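Local coordinates for protein BamaA.19900.a (Balamuthia mandrillaris, PDB 6VZZ) that binds glucose and, as a glucokinase of the actin-like ATPase clan, probably phosphorylates it to glucose 6-phosphate, at residues 40-45 and 379-384. Numbering follows the deposited sequence.
Sequences GVDIGG and NLNLHG
Asp42 meets the start of helix 380-389 through its carboxylate, and the two oxygens divide the work between two asparagines. Asn381 ND2 donates to Asp42 OD1 over 3.2 Å, and the N-H...O angle of 174° makes this bond nearly straight. The acceptor lies in the amide plane of Asn381, yet the donor reaches OD1 from 58° above the carboxylate plane. Asn379, the N-cap residue, adds a weak bond from its ND2 to Asp42 OD2 (3.3 Å). With CG anti to the backbone N (chi1 173°), the carboxylate of Asp42 extends to these amides, whose planes stand steeply against it. The other end of the Asn381 amide is fixed too: OD1 is hydrogen-bonded to Thr150 on helix 146-159.

Alongside these polar bonds, Leu382 supplies the apolar part of the contact. Its CD2 methyl lies 3.8 Å from Asp42 CB. The same methyl reaches the strand backbone at Asp42 N (3.6 Å). Gly40, which has no side chain, faces Leu382 with a CA-CA separation of 5.7 Å. The axes of strand 40-43 and helix 380-384 accordingly approach to 7.1 Å.

The C-terminal helix thus packs on a central strand of the five-stranded sheet, whose Asp-Ile-Gly-Gly end, turning at Gly44 and Gly45, matches the phosphate-1 motif of the actin-like ATPase fold, with the side chain of Asn381 about 7 Å from bound beta-D-glucopyranose.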
ATOM      1  N   GLY A  40      10.508  11.583 -24.382  1.00 39.20           N
ATOM      2  CA  GLY A  40       9.613  10.947 -23.428  1.00 34.91           C
ATOM      3  C   GLY A  40       8.735   9.933 -24.127  1.00 37.85           C
ATOM      4  O   GLY A  40       8.267  10.165 -25.243  1.00 40.84           O
ATOM      5  N   VAL A  41       8.517   8.796 -23.463  1.00 36.86           N
ATOM      6  CA  VAL A  41       7.756   7.695 -24.043  1.00 40.11           C
ATOM      7  C   VAL A  41       6.739   7.193 -23.029  1.00 39.64           C
ATOM      8  O   VAL A  41       7.070   6.990 -21.855  1.00 36.97           O
ATOM      9  CB  VAL A  41       8.659   6.534 -24.498  1.00 38.26           C
ATOM     10  CG1 VAL A  41       7.836   5.489 -25.254  1.00 31.46           C
ATOM     11  CG2 VAL A  41       9.774   7.054 -25.361  1.00 37.75           C
ATOM     12  N   ASP A  42       5.506   6.985 -23.494  1.00 40.35           N
ATOM     13  CA  ASP A  42       4.419   6.390 -22.720  1.00 39.10           C
ATOM     14  C   ASP A  42       4.114   5.038 -23.358  1.00 41.37           C
ATOM     15  O   ASP A  42       3.439   4.969 -24.390  1.00 42.51           O
ATOM     16  CB  ASP A  42       3.197   7.308 -22.721  1.00 40.62           C
ATOM     17  CG  ASP A  42       1.970   6.668 -22.073  1.00 48.15           C
ATOM     18  OD1 ASP A  42       2.105   5.641 -21.371  1.00 47.99           O
ATOM     19  OD2 ASP A  42       0.854   7.205 -22.262  1.00 52.54           O
ATOM     20  N   ILE A  43       4.620   3.964 -22.761  1.00 42.41           N
ATOM     21  CA  ILE A  43       4.385   2.616 -23.267  1.00 41.32           C
ATOM     22  C   ILE A  43       3.188   2.055 -22.511  1.00 41.67           C
ATOM     23  O   ILE A  43       3.306   1.627 -21.359  1.00 39.71           O
ATOM     24  CB  ILE A  43       5.614   1.722 -23.113  1.00 38.64           C
ATOM     25  CG1 ILE A  43       6.795   2.290 -23.898  1.00 38.78           C
ATOM     26  CG2 ILE A  43       5.287   0.321 -23.585  1.00 40.66           C
ATOM     27  CD1 ILE A  43       8.094   1.509 -23.696  1.00 35.72           C
ATOM     28  N   GLY A  44       2.017   2.073 -23.156  1.00 44.34           N
ATOM     29  CA  GLY A  44       0.835   1.469 -22.578  1.00 43.81           C
ATOM     30  C   GLY A  44       0.670   0.021 -23.003  1.00 43.96           C
ATOM     31  O   GLY A  44       1.403  -0.507 -23.833  1.00 46.54           O
ATOM     32  N   GLY A  45      -0.324  -0.633 -22.410  1.00 50.33           N
ATOM     33  CA  GLY A  45      -0.574  -2.022 -22.748  1.00 49.26           C
ATOM     34  C   GLY A  45      -1.111  -2.224 -24.147  1.00 49.29           C
ATOM     35  O   GLY A  45      -1.020  -3.336 -24.674  1.00 53.66           O
ATOM     36  N   ASN A 379      -1.575  14.089 -21.614  1.00 49.03           N
ATOM     37  CA  ASN A 379      -0.854  12.852 -21.342  1.00 46.10           C
ATOM     38  C   ASN A 379       0.094  13.139 -20.187  1.00 44.49           C
ATOM     39  O   ASN A 379       1.212  13.616 -20.362  1.00 47.00           O
ATOM     40  CB  ASN A 379      -0.148  12.325 -22.584  1.00 46.23           C
ATOM     41  CG  ASN A 379       0.129  10.834 -22.487  1.00 48.01           C
ATOM     42  OD1 ASN A 379       0.307  10.304 -21.392  1.00 50.70           O
ATOM     43  ND2 ASN A 379       0.140  10.147 -23.619  1.00 48.53           N
ATOM     44  N   LEU A 380      -0.389  12.883 -18.976  1.00 44.59           N
ATOM     45  CA  LEU A 380       0.404  13.153 -17.787  1.00 41.88           C
ATOM     46  C   LEU A 380       1.635  12.264 -17.734  1.00 41.57           C
ATOM     47  O   LEU A 380       2.661  12.669 -17.180  1.00 42.08           O
ATOM     48  CB  LEU A 380      -0.461  12.968 -16.535  1.00 41.18           C
ATOM     49  CG  LEU A 380      -1.494  14.068 -16.258  1.00 42.00           C
ATOM     50  CD1 LEU A 380      -2.464  13.636 -15.166  1.00 39.42           C
ATOM     51  CD2 LEU A 380      -0.814  15.364 -15.856  1.00 40.46           C
ATOM     52  N   ASN A 381       1.550  11.057 -18.302  1.00 41.19           N
ATOM     53  CA  ASN A 381       2.705  10.169 -18.362  1.00 38.58           C
ATOM     54  C   ASN A 381       3.850  10.809 -19.128  1.00 41.03           C
ATOM     55  O   ASN A 381       5.012  10.725 -18.707  1.00 39.78           O
ATOM     56  CB  ASN A 381       2.316   8.846 -19.020  1.00 40.95           C
ATOM     57  CG  ASN A 381       1.249   8.107 -18.248  1.00 45.08           C
ATOM     58  OD1 ASN A 381       0.736   8.607 -17.243  1.00 45.49           O
ATOM     59  ND2 ASN A 381       0.894   6.916 -18.718  1.00 40.82           N
ATOM     60  N   LEU A 382       3.542  11.436 -20.268  1.00 38.27           N
ATOM     61  CA  LEU A 382       4.585  12.054 -21.076  1.00 39.82           C
ATOM     62  C   LEU A 382       5.206  13.234 -20.350  1.00 42.89           C
ATOM     63  O   LEU A 382       6.430  13.412 -20.391  1.00 44.53           O
ATOM     64  CB  LEU A 382       4.026  12.491 -22.429  1.00 42.58           C
ATOM     65  CG  LEU A 382       3.644  11.380 -23.406  1.00 41.69           C
ATOM     66  CD1 LEU A 382       3.016  11.995 -24.625  1.00 40.92           C
ATOM     67  CD2 LEU A 382       4.862  10.559 -23.789  1.00 38.61           C
ATOM     68  N   HIS A 383       4.382  14.050 -19.680  1.00 42.54           N
ATOM     69  CA  HIS A 383       4.923  15.135 -18.869  1.00 43.65           C
ATOM     70  C   HIS A 383       5.867  14.590 -17.807  1.00 41.38           C
ATOM     71  O   HIS A 383       6.972  15.112 -17.618  1.00 42.48           O
ATOM     72  CB  HIS A 383       3.796  15.941 -18.215  1.00 43.51           C
ATOM     73  CG  HIS A 383       3.144  16.931 -19.129  1.00 48.91           C
ATOM     74  ND1 HIS A 383       1.937  16.691 -19.750  1.00 52.48           N
ATOM     75  CD2 HIS A 383       3.525  18.170 -19.518  1.00 55.09           C
ATOM     76  CE1 HIS A 383       1.602  17.738 -20.483  1.00 52.20           C
ATOM     77  NE2 HIS A 383       2.551  18.648 -20.362  1.00 57.57           N
ATOM     78  N   GLY A 384       5.446  13.530 -17.110  1.00 36.72           N
ATOM     79  CA  GLY A 384       6.284  12.942 -16.079  1.00 37.21           C
ATOM     80  C   GLY A 384       7.580  12.392 -16.638  1.00 41.80           C
ATOM     81  O   GLY A 384       8.666  12.670 -16.118  1.00 39.98           O
TER